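Local coordinates for protein enoyl-CoA hydratase (Mycobacterium tuberculosis, PDB 5KJP) that probably catalyses the reversible hydration of 2-trans-enoyl-CoA thioesters to 3-hydroxyacyl-CoAs in fatty acid metabolism, as a member of the crotonase superfamily, at residues Phe135-Val140 with Glu165-Gly170; Arg157-Ile162 with His179-Val184; Arg92-Thr97 with Thr118-Ala123; Gly70-Gly75 with Gly111-Gly116. All coordinates share one frame; numbering follows the deposited sequence. Where two conformers were deposited one is given.

Contact 1: Phe135-Val140 with Glu165-Gly170; sequences FGIPEV and ELALTG
I137, P138 and V140 meet A167 and G170 in a buried, water-bridged contact, where the chain leaving strand 134-136 passes over the C-terminal turn of helix 160-169. It is a worked example of how the carbonyl end of a helix can be covered: methyl groups lie against the last turn, those of V140 beside its carbonyl oxygens, and ordered waters bridge backbone polar atoms. I137 spans the gap with CD1, which rests 3.7 Å from A167 CB; its CG1 stands between the backbone N and the carbonyl carbon (chi1 41°), and the extended second torsion carries CD1 on to the alanine. V140 points toward the helix end and sets CG2 against two neighbouring carbonyls, 3.4 Å from A167 O and 3.6 Å from L168 O, CG1 also close to A167 O. Two waters join the backbones. One accepts from I137 N and donates to L166 O, both at 2.8 Å. The second is gripped three ways: it accepts from V140 N and donates to I137 O and A167 O. The helix ends at G170, whose positive phi turns the chain beneath P138, with P138 CB 3.7 Å from G170 O. Inside the last turn, T169 OG1 donates to E165 O over 2.7 Å from above the carbonyl plane, while T169 N reaches the same oxygen from the opposite face. Around this site, L151 and L154 of helix 150-157 pack against I137, T118 of helix 116-123 touches its other branch, and the second subunit closes over V140 and A167 with its T215, while its N207 binds L168 O.

Contact 2: Arg157-Ile162 with His179-Val184; sequences RIPYAI and HELGLV
R157 O and G182 O are tied together by a single water, which donates to both and lies 2.7 Å from R157 O. The arrangement joins two helix boundaries of the crotonase fold: the link from helix 150-157 to P159, the N-cap of helix 160-169, and the Schellman motif at G182, with positive phi, that follows helix 175-180. Beside the water, the contact is apolar and centres on L181, whose branches part to different partners. L181 CD1 meets I162 CG2 at 3.6 Å, and L181 CD2 reaches P159 CD at 3.9 Å, leucine and proline crossing at about a right angle. I158 CG2, anti to the carbonyl carbon and beside the backbone N (chi1 65° for CG1), rests against both leucines, 3.5 Å from L183 CB and a little further from L181 CB. L183 CD1 lies against the bent aliphatic part of R157, 4.0 Å from R157 CB. R157 was modelled in two conformers; in this one NH1 bonds to L122 O and NH2 reaches L183 O through another water, so the arrangement is tentative. P159 also packs on G182 of the second subunit, placing this edge at the trimer interface. Within 179-184 the ring of H179 bonds back to the end of the segment, H179 ND1 donating to V184 O over 3.0 Å along a bent path (137°) from well above the carbonyl plane.

Contact 3: Arg92-Thr97 with Thr118-Ala123; sequences RGLGFT and TELALA
L94, F96 and T97 close over L120 and A123, packing a glycine-rich turn of the crotonase fold onto helix 116-123. The closest approach is L120 CD2 to L94 O, 3.2 Å, and the same methyl of L120 meets F96 CE1 at 4.0 Å, the phenylalanine and leucine side chains crossing at about a right angle. The ring of F96 continues to A123, with CE2 3.4 Å from A123 CB, while CZ nears L120 O at 3.7 Å. F96 CG sits between the backbone N and the carbonyl carbon (chi1 61°), and this torsion brings the ring across to the helix. T97 adds its methyl, CG2 of T97 resting 3.9 Å from E119 O, one residue before L120. Further out, helix 41-56 backs the packing: M51 touches F96, L47 touches L120, and S44 OG accepts from G95 N. E119 has its polar end held elsewhere, OE2 accepting from G150 N. The turn itself is shaped by an inverse gamma turn centred on L94 and by a classic beta bulge at R92 and G93 against strand 88-89. What pins T97 in place is its hydroxyl: L94 N donates to T97 OG1 over 2.8 Å at 147°.

Contact 4: Gly70-Gly75 with Gly111-Gly116; sequences GSFCAG and GYALAG
G111 opens the second segment close against S71, their CA atoms 4.2 Å apart, at the start of a parallel pairing between the loop after strand 62-67 and strand 112-114. Lacking a side chain, G111 lets the backbones approach this closely, and a CA-H...O contact runs from G111 CA to G70 O. Y112 follows with both of its backbone polar atoms engaged. Its N donates weakly to S71 OG over 3.4 Å, the hydroxyl standing anti to the backbone N (chi1 -161°), and Y112 O takes the N-H of C73 at 3.0 Å in a nearly straight bond (167°). A water accepts from S71 OG and donates to Y112 O, closing a small polar ring. At A113 the backbones form their one bridge, with C73 opposite, and its methyl meets the ring of F72, A113 CB lying 3.6 Å from F72 CD2 obliquely to the ring. L114 N then donates to C73 O at 3.0 Å. Beyond this the pairing gives way to close backbone passage, L114 O lying 3.2 Å from G75 CA. A115, the N-cap, leads into helix 116-123, and G116 meets G75 with neither bearing a side chain. G75 N is turned instead to its own segment, donating to C73 SG over 3.4 Å. By family analogy, the N-H of the residue after G75 and that of G116 at the start of helix 116-123 probably form the oxyanion hole; the geometry is consistent with that, implying that a thioester carbonyl would probably be polarised by main-chain donors and the helix N terminus.

From the N terminus, the loop 70-75 is first paired with 111-116, so contact 4 closes a long excursion that contains the turn 92-97. That turn reaches past it to helix 116-123 in contact 3, and the two closures cross. Only afterwards does contact 1 open at strand 134-136; its return segment lies beyond the start of contact 2, so these two cross as well, sharing helix 160-169, and nothing nests. The halves are sewn together at strands 112-114 and 134-136, where A115 N and G136 O probably bond, and at T118, whose hydroxyl is hydrogen-bonded to both A113 O and G136 N. Contacts 1 and 2 both touch the second subunit, carrying the core toward the trimer interface.

Contact 1: Phe135-Val140 with Glu165-Gly170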
# COMPACT_ATOMS: atom_id res chain seq x y z
N PHE A 135 -10.11 11.04 -12.57
CA PHE A 135 -10.52 11.11 -11.17
C PHE A 135 -9.94 12.36 -10.54
O PHE A 135 -9.15 13.06 -11.16
CB PHE A 135 -10.04 9.86 -10.41
CG PHE A 135 -10.55 8.58 -11.00
CD1 PHE A 135 -9.93 7.99 -12.09
CD2 PHE A 135 -11.68 7.96 -10.47
CE1 PHE A 135 -10.41 6.82 -12.65
CE2 PHE A 135 -12.16 6.78 -11.02
CZ PHE A 135 -11.53 6.21 -12.11
N GLY A 136 -10.33 12.64 -9.31
CA GLY A 136 -9.76 13.77 -8.59
C GLY A 136 -10.57 14.14 -7.38
O GLY A 136 -11.78 13.84 -7.29
N ILE A 137 -9.91 14.78 -6.43
CA ILE A 137 -10.57 15.32 -5.25
C ILE A 137 -10.12 16.78 -5.08
O ILE A 137 -9.20 17.09 -4.31
CB ILE A 137 -10.26 14.49 -3.98
CG1 ILE A 137 -8.78 14.06 -3.94
CG2 ILE A 137 -11.14 13.24 -3.94
CD1 ILE A 137 -8.36 13.41 -2.62
N PRO A 138 -10.77 17.69 -5.82
CA PRO A 138 -10.37 19.09 -5.87
C PRO A 138 -10.95 19.95 -4.73
O PRO A 138 -10.90 21.17 -4.82
CB PRO A 138 -10.92 19.55 -7.22
CG PRO A 138 -12.15 18.73 -7.41
CD PRO A 138 -11.86 17.39 -6.77
N GLU A 139 -11.45 19.31 -3.67
CA GLU A 139 -12.14 20.03 -2.59
C GLU A 139 -11.31 21.18 -2.00
O GLU A 139 -11.86 22.24 -1.70
CB GLU A 139 -12.55 19.05 -1.48
CG GLU A 139 -13.83 18.23 -1.78
CD GLU A 139 -13.59 16.98 -2.63
OE1 GLU A 139 -12.59 16.92 -3.37
OE2 GLU A 139 -14.42 16.04 -2.56
N VAL A 140 -10.00 20.98 -1.85
CA VAL A 140 -9.17 22.02 -1.22
C VAL A 140 -9.12 23.30 -2.04
O VAL A 140 -8.83 24.37 -1.51
CB VAL A 140 -7.71 21.53 -0.99
CG1 VAL A 140 -7.66 20.46 0.11
CG2 VAL A 140 -7.09 21.04 -2.30
N GLU A 165 -0.51 13.90 -2.68
CA GLU A 165 -0.33 14.90 -3.73
C GLU A 165 -1.67 15.30 -4.34
O GLU A 165 -1.98 16.50 -4.48
CB GLU A 165 0.60 14.38 -4.83
CG GLU A 165 0.68 15.29 -6.04
CD GLU A 165 1.39 14.64 -7.22
OE1 GLU A 165 2.00 13.55 -7.05
OE2 GLU A 165 1.34 15.22 -8.32
N LEU A 166 -2.47 14.30 -4.68
CA LEU A 166 -3.78 14.57 -5.28
C LEU A 166 -4.68 15.33 -4.31
O LEU A 166 -5.42 16.23 -4.71
CB LEU A 166 -4.43 13.26 -5.72
CG LEU A 166 -3.71 12.57 -6.88
CD1 LEU A 166 -4.24 11.15 -7.08
CD2 LEU A 166 -3.84 13.39 -8.17
N ALA A 167 -4.62 14.97 -3.04
CA ALA A 167 -5.47 15.59 -2.04
C ALA A 167 -5.07 17.06 -1.77
O ALA A 167 -5.93 17.91 -1.56
CB ALA A 167 -5.43 14.78 -0.74
N LEU A 168 -3.77 17.34 -1.79
CA LEU A 168 -3.29 18.69 -1.47
C LEU A 168 -3.35 19.64 -2.66
O LEU A 168 -3.49 20.85 -2.50
CB LEU A 168 -1.86 18.64 -0.92
CG LEU A 168 -1.66 17.88 0.39
CD1 LEU A 168 -0.24 18.06 0.91
CD2 LEU A 168 -2.68 18.31 1.43
N THR A 169 -3.20 19.09 -3.87
CA THR A 169 -3.22 19.91 -5.07
C THR A 169 -4.61 20.04 -5.68
O THR A 169 -4.94 21.06 -6.27
CB THR A 169 -2.29 19.35 -6.17
OG1 THR A 169 -2.76 18.06 -6.57
CG2 THR A 169 -0.83 19.27 -5.69
N GLY A 170 -5.41 18.98 -5.54
CA GLY A 170 -6.70 18.90 -6.21
C GLY A 170 -6.60 18.59 -7.69
O GLY A 170 -7.56 18.78 -8.44
O HOH W 1 -7.20 15.41 -6.71
O HOH W 2 -8.70 18.12 -1.79

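Contact 2: Arg157-Ile162 with His179-Val184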
# COMPACT_ATOMS: atom_id res chain seq x y z
N ARG A 157 -5.60 2.87 -1.59
CA ARG A 157 -5.80 2.29 -2.92
C ARG A 157 -4.62 2.55 -3.85
O ARG A 157 -4.33 1.75 -4.73
CB ARG A 157 -7.08 2.85 -3.55
CG ARG A 157 -8.37 2.35 -2.89
CD ARG A 157 -8.81 0.99 -3.44
NE ARG A 157 -9.86 1.10 -4.46
CZ ARG A 157 -11.15 1.31 -4.19
NH1 ARG A 157 -11.54 1.45 -2.92
NH2 ARG A 157 -12.05 1.39 -5.17
N ILE A 158 -3.95 3.69 -3.65
CA ILE A 158 -2.79 4.07 -4.46
C ILE A 158 -1.64 4.42 -3.52
O ILE A 158 -1.86 4.49 -2.31
CB ILE A 158 -3.12 5.27 -5.39
CG1 ILE A 158 -3.42 6.53 -4.57
CG2 ILE A 158 -4.28 4.93 -6.32
CD1 ILE A 158 -3.60 7.79 -5.45
N PRO A 159 -0.42 4.59 -4.05
CA PRO A 159 0.67 4.88 -3.11
C PRO A 159 0.39 6.13 -2.30
O PRO A 159 -0.13 7.12 -2.83
CB PRO A 159 1.89 5.06 -4.02
CG PRO A 159 1.57 4.23 -5.24
CD PRO A 159 0.08 4.43 -5.43
N TYR A 160 0.69 6.05 -1.01
CA TYR A 160 0.40 7.09 -0.03
C TYR A 160 0.75 8.50 -0.51
O TYR A 160 -0.06 9.43 -0.38
CB TYR A 160 1.16 6.77 1.26
CG TYR A 160 1.06 7.81 2.35
CD1 TYR A 160 1.93 8.89 2.39
CD2 TYR A 160 0.12 7.70 3.37
CE1 TYR A 160 1.85 9.85 3.39
CE2 TYR A 160 0.04 8.65 4.38
CZ TYR A 160 0.91 9.72 4.38
OH TYR A 160 0.85 10.68 5.37
N ALA A 161 1.95 8.68 -1.05
CA ALA A 161 2.42 10.01 -1.41
C ALA A 161 1.66 10.58 -2.60
O ALA A 161 1.50 11.80 -2.71
CB ALA A 161 3.91 9.98 -1.72
N ILE A 162 1.20 9.71 -3.50
CA ILE A 162 0.44 10.16 -4.66
C ILE A 162 -0.96 10.56 -4.19
O ILE A 162 -1.52 11.55 -4.67
CB ILE A 162 0.35 9.09 -5.77
CG1 ILE A 162 1.74 8.53 -6.11
CG2 ILE A 162 -0.33 9.67 -7.01
CD1 ILE A 162 2.76 9.59 -6.47
N HIS A 179 -4.62 3.53 -13.47
CA HIS A 179 -4.39 2.11 -13.67
C HIS A 179 -2.97 1.72 -13.27
O HIS A 179 -2.76 0.68 -12.64
CB HIS A 179 -4.66 1.72 -15.13
CG HIS A 179 -4.39 0.28 -15.42
ND1 HIS A 179 -5.24 -0.73 -15.02
CD2 HIS A 179 -3.36 -0.32 -16.06
CE1 HIS A 179 -4.74 -1.89 -15.41
NE2 HIS A 179 -3.60 -1.68 -16.04
N GLU A 180 -1.99 2.55 -13.63
CA GLU A 180 -0.60 2.32 -13.23
C GLU A 180 -0.48 2.24 -11.71
O GLU A 180 0.35 1.50 -11.19
CB GLU A 180 0.33 3.43 -13.74
CG GLU A 180 0.34 3.67 -15.23
CD GLU A 180 1.08 4.95 -15.58
OE1 GLU A 180 1.67 5.58 -14.67
OE2 GLU A 180 1.08 5.32 -16.77
N LEU A 181 -1.28 3.04 -11.02
CA LEU A 181 -1.18 3.17 -9.57
C LEU A 181 -2.01 2.12 -8.84
O LEU A 181 -1.95 2.02 -7.61
CB LEU A 181 -1.63 4.56 -9.13
CG LEU A 181 -0.80 5.75 -9.63
CD1 LEU A 181 -1.50 7.05 -9.26
CD2 LEU A 181 0.61 5.69 -9.06
N GLY A 182 -2.81 1.36 -9.58
CA GLY A 182 -3.60 0.29 -8.99
C GLY A 182 -5.01 0.65 -8.55
O GLY A 182 -5.72 -0.19 -7.99
N LEU A 183 -5.43 1.89 -8.80
CA LEU A 183 -6.78 2.33 -8.47
C LEU A 183 -7.80 1.75 -9.45
O LEU A 183 -8.90 1.36 -9.07
CB LEU A 183 -6.87 3.86 -8.47
CG LEU A 183 -8.26 4.46 -8.27
CD1 LEU A 183 -8.79 4.14 -6.87
CD2 LEU A 183 -8.25 5.96 -8.54
N VAL A 184 -7.41 1.72 -10.72
CA VAL A 184 -8.27 1.20 -11.77
C VAL A 184 -7.88 -0.24 -12.10
O VAL A 184 -6.72 -0.51 -12.44
CB VAL A 184 -8.20 2.07 -13.05
CG1 VAL A 184 -8.84 1.36 -14.23
CG2 VAL A 184 -8.86 3.45 -12.81
O HOH W 3 -6.10 -0.20 -5.24
O HOH W 4 -10.57 0.23 -7.21

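Contact 3: Arg92-Thr97 with Thr118-Ala123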
# COMPACT_ATOMS: atom_id res chain seq x y z
N ARG A 92 -25.33 6.70 6.00
CA ARG A 92 -25.08 6.22 4.64
C ARG A 92 -24.08 7.08 3.89
O ARG A 92 -23.36 6.59 3.02
CB ARG A 92 -26.39 6.17 3.84
CG ARG A 92 -27.42 5.17 4.36
CD ARG A 92 -28.69 5.25 3.52
NE ARG A 92 -29.74 4.33 3.97
CZ ARG A 92 -29.79 3.04 3.64
NH1 ARG A 92 -28.86 2.49 2.88
NH2 ARG A 92 -30.79 2.29 4.09
N GLY A 93 -24.04 8.37 4.22
CA GLY A 93 -23.14 9.30 3.56
C GLY A 93 -23.68 9.77 2.21
O GLY A 93 -24.88 9.99 2.05
N LEU A 94 -22.78 9.92 1.25
CA LEU A 94 -23.16 10.32 -0.09
C LEU A 94 -23.64 9.08 -0.83
O LEU A 94 -22.84 8.38 -1.46
CB LEU A 94 -21.99 10.99 -0.82
CG LEU A 94 -22.32 11.76 -2.10
CD1 LEU A 94 -23.11 13.02 -1.77
CD2 LEU A 94 -21.05 12.09 -2.89
N GLY A 95 -24.93 8.80 -0.73
CA GLY A 95 -25.47 7.57 -1.29
C GLY A 95 -25.14 6.37 -0.43
O GLY A 95 -26.02 5.81 0.23
N PHE A 96 -23.87 5.97 -0.42
CA PHE A 96 -23.45 4.77 0.29
C PHE A 96 -21.99 4.85 0.76
O PHE A 96 -21.42 3.84 1.18
CB PHE A 96 -23.63 3.54 -0.60
CG PHE A 96 -22.82 3.58 -1.87
CD1 PHE A 96 -23.29 4.25 -2.99
CD2 PHE A 96 -21.58 2.96 -1.94
CE1 PHE A 96 -22.53 4.31 -4.16
CE2 PHE A 96 -20.82 3.01 -3.10
CZ PHE A 96 -21.29 3.68 -4.21
N THR A 97 -21.38 6.03 0.70
CA THR A 97 -19.97 6.18 1.06
C THR A 97 -19.66 5.77 2.50
O THR A 97 -18.55 5.34 2.80
CB THR A 97 -19.48 7.62 0.87
OG1 THR A 97 -20.39 8.52 1.51
CG2 THR A 97 -19.36 7.96 -0.61
N THR A 118 -15.41 10.70 -7.24
CA THR A 118 -14.27 9.84 -6.95
C THR A 118 -14.56 9.10 -5.65
O THR A 118 -14.24 7.92 -5.51
CB THR A 118 -12.94 10.65 -6.87
OG1 THR A 118 -12.38 10.76 -8.18
CG2 THR A 118 -11.93 9.97 -5.94
N GLU A 119 -15.22 9.77 -4.71
CA GLU A 119 -15.56 9.10 -3.45
C GLU A 119 -16.56 7.95 -3.63
O GLU A 119 -16.44 6.92 -2.96
CB GLU A 119 -16.08 10.12 -2.44
CG GLU A 119 -15.00 11.16 -2.13
CD GLU A 119 -15.40 12.13 -1.06
OE1 GLU A 119 -16.47 12.76 -1.19
OE2 GLU A 119 -14.63 12.28 -0.08
N LEU A 120 -17.53 8.10 -4.54
CA LEU A 120 -18.39 6.96 -4.88
C LEU A 120 -17.57 5.79 -5.44
O LEU A 120 -17.78 4.64 -5.05
CB LEU A 120 -19.46 7.35 -5.91
CG LEU A 120 -20.48 8.42 -5.53
CD1 LEU A 120 -21.51 8.56 -6.64
CD2 LEU A 120 -21.15 8.06 -4.20
N ALA A 121 -16.65 6.09 -6.35
CA ALA A 121 -15.81 5.05 -6.95
C ALA A 121 -14.97 4.34 -5.88
O ALA A 121 -14.81 3.13 -5.92
CB ALA A 121 -14.92 5.63 -8.05
N LEU A 122 -14.45 5.11 -4.93
CA LEU A 122 -13.63 4.55 -3.85
C LEU A 122 -14.44 3.68 -2.90
O LEU A 122 -13.89 2.78 -2.26
CB LEU A 122 -12.95 5.68 -3.05
CG LEU A 122 -11.80 6.35 -3.79
CD1 LEU A 122 -11.37 7.61 -3.07
CD2 LEU A 122 -10.63 5.37 -3.91
N ALA A 123 -15.73 3.95 -2.80
CA ALA A 123 -16.60 3.14 -1.94
C ALA A 123 -16.96 1.82 -2.61
O ALA A 123 -17.43 0.89 -1.95
CB ALA A 123 -17.86 3.92 -1.58

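Contact 4: Gly70-Gly75 with Gly111-Gly116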
# COMPACT_ATOMS: atom_id res chain seq x y z
N GLY A 70 -22.12 9.12 -20.41
CA GLY A 70 -20.70 9.19 -20.69
C GLY A 70 -19.88 9.99 -19.69
O GLY A 70 -18.71 10.29 -19.94
N SER A 71 -20.49 10.34 -18.56
CA SER A 71 -19.75 10.98 -17.48
C SER A 71 -20.22 10.39 -16.16
O SER A 71 -21.42 10.33 -15.88
CB SER A 71 -19.93 12.49 -17.49
OG SER A 71 -18.90 13.13 -16.75
N PHE A 72 -19.27 9.97 -15.33
CA PHE A 72 -19.59 9.18 -14.15
C PHE A 72 -20.33 9.99 -13.09
O PHE A 72 -21.49 9.71 -12.79
CB PHE A 72 -18.31 8.59 -13.55
CG PHE A 72 -18.56 7.69 -12.36
CD1 PHE A 72 -19.04 6.41 -12.54
CD2 PHE A 72 -18.30 8.14 -11.07
CE1 PHE A 72 -19.27 5.58 -11.45
CE2 PHE A 72 -18.52 7.32 -9.98
CZ PHE A 72 -19.00 6.03 -10.17
N CYS A 73 -19.67 11.00 -12.53
CA CYS A 73 -20.27 11.79 -11.46
C CYS A 73 -19.38 12.98 -11.14
O CYS A 73 -18.21 12.81 -10.80
CB CYS A 73 -20.49 10.95 -10.20
SG CYS A 73 -21.14 11.88 -8.77
N ALA A 74 -19.94 14.18 -11.26
CA ALA A 74 -19.20 15.41 -11.03
C ALA A 74 -19.05 15.72 -9.54
O ALA A 74 -18.44 16.72 -9.16
CB ALA A 74 -19.87 16.59 -11.73
N GLY A 75 -19.61 14.86 -8.70
CA GLY A 75 -19.52 15.04 -7.26
C GLY A 75 -20.87 15.41 -6.68
O GLY A 75 -21.91 15.23 -7.32
N GLY A 111 -15.72 9.53 -18.59
CA GLY A 111 -15.63 10.96 -18.39
C GLY A 111 -15.05 11.32 -17.04
O GLY A 111 -14.06 10.73 -16.62
N TYR A 112 -15.68 12.24 -16.32
CA TYR A 112 -15.15 12.67 -15.03
C TYR A 112 -15.83 11.99 -13.85
O TYR A 112 -17.06 11.92 -13.78
CB TYR A 112 -15.28 14.18 -14.87
CG TYR A 112 -14.29 14.97 -15.69
CD1 TYR A 112 -12.98 15.12 -15.27
CD2 TYR A 112 -14.67 15.56 -16.89
CE1 TYR A 112 -12.06 15.84 -16.01
CE2 TYR A 112 -13.76 16.28 -17.64
CZ TYR A 112 -12.46 16.42 -17.20
OH TYR A 112 -11.54 17.13 -17.94
N ALA A 113 -15.00 11.49 -12.94
CA ALA A 113 -15.42 11.11 -11.59
C ALA A 113 -14.69 12.02 -10.62
O ALA A 113 -13.55 11.74 -10.22
CB ALA A 113 -15.09 9.64 -11.30
N LEU A 114 -15.32 13.13 -10.25
CA LEU A 114 -14.64 14.15 -9.45
C LEU A 114 -15.28 14.37 -8.08
O LEU A 114 -16.50 14.31 -7.94
CB LEU A 114 -14.59 15.48 -10.20
CG LEU A 114 -13.78 15.49 -11.50
CD1 LEU A 114 -14.00 16.81 -12.25
CD2 LEU A 114 -12.30 15.27 -11.20
N ALA A 115 -14.42 14.66 -7.10
CA ALA A 115 -14.84 14.98 -5.73
C ALA A 115 -15.69 13.84 -5.19
O ALA A 115 -15.22 12.71 -5.11
CB ALA A 115 -15.59 16.31 -5.69
N GLY A 116 -16.94 14.13 -4.86
CA GLY A 116 -17.87 13.08 -4.44
C GLY A 116 -17.96 11.92 -5.42
O GLY A 116 -18.21 10.78 -5.02
O HOH W 5 -19.13 14.12 -14.22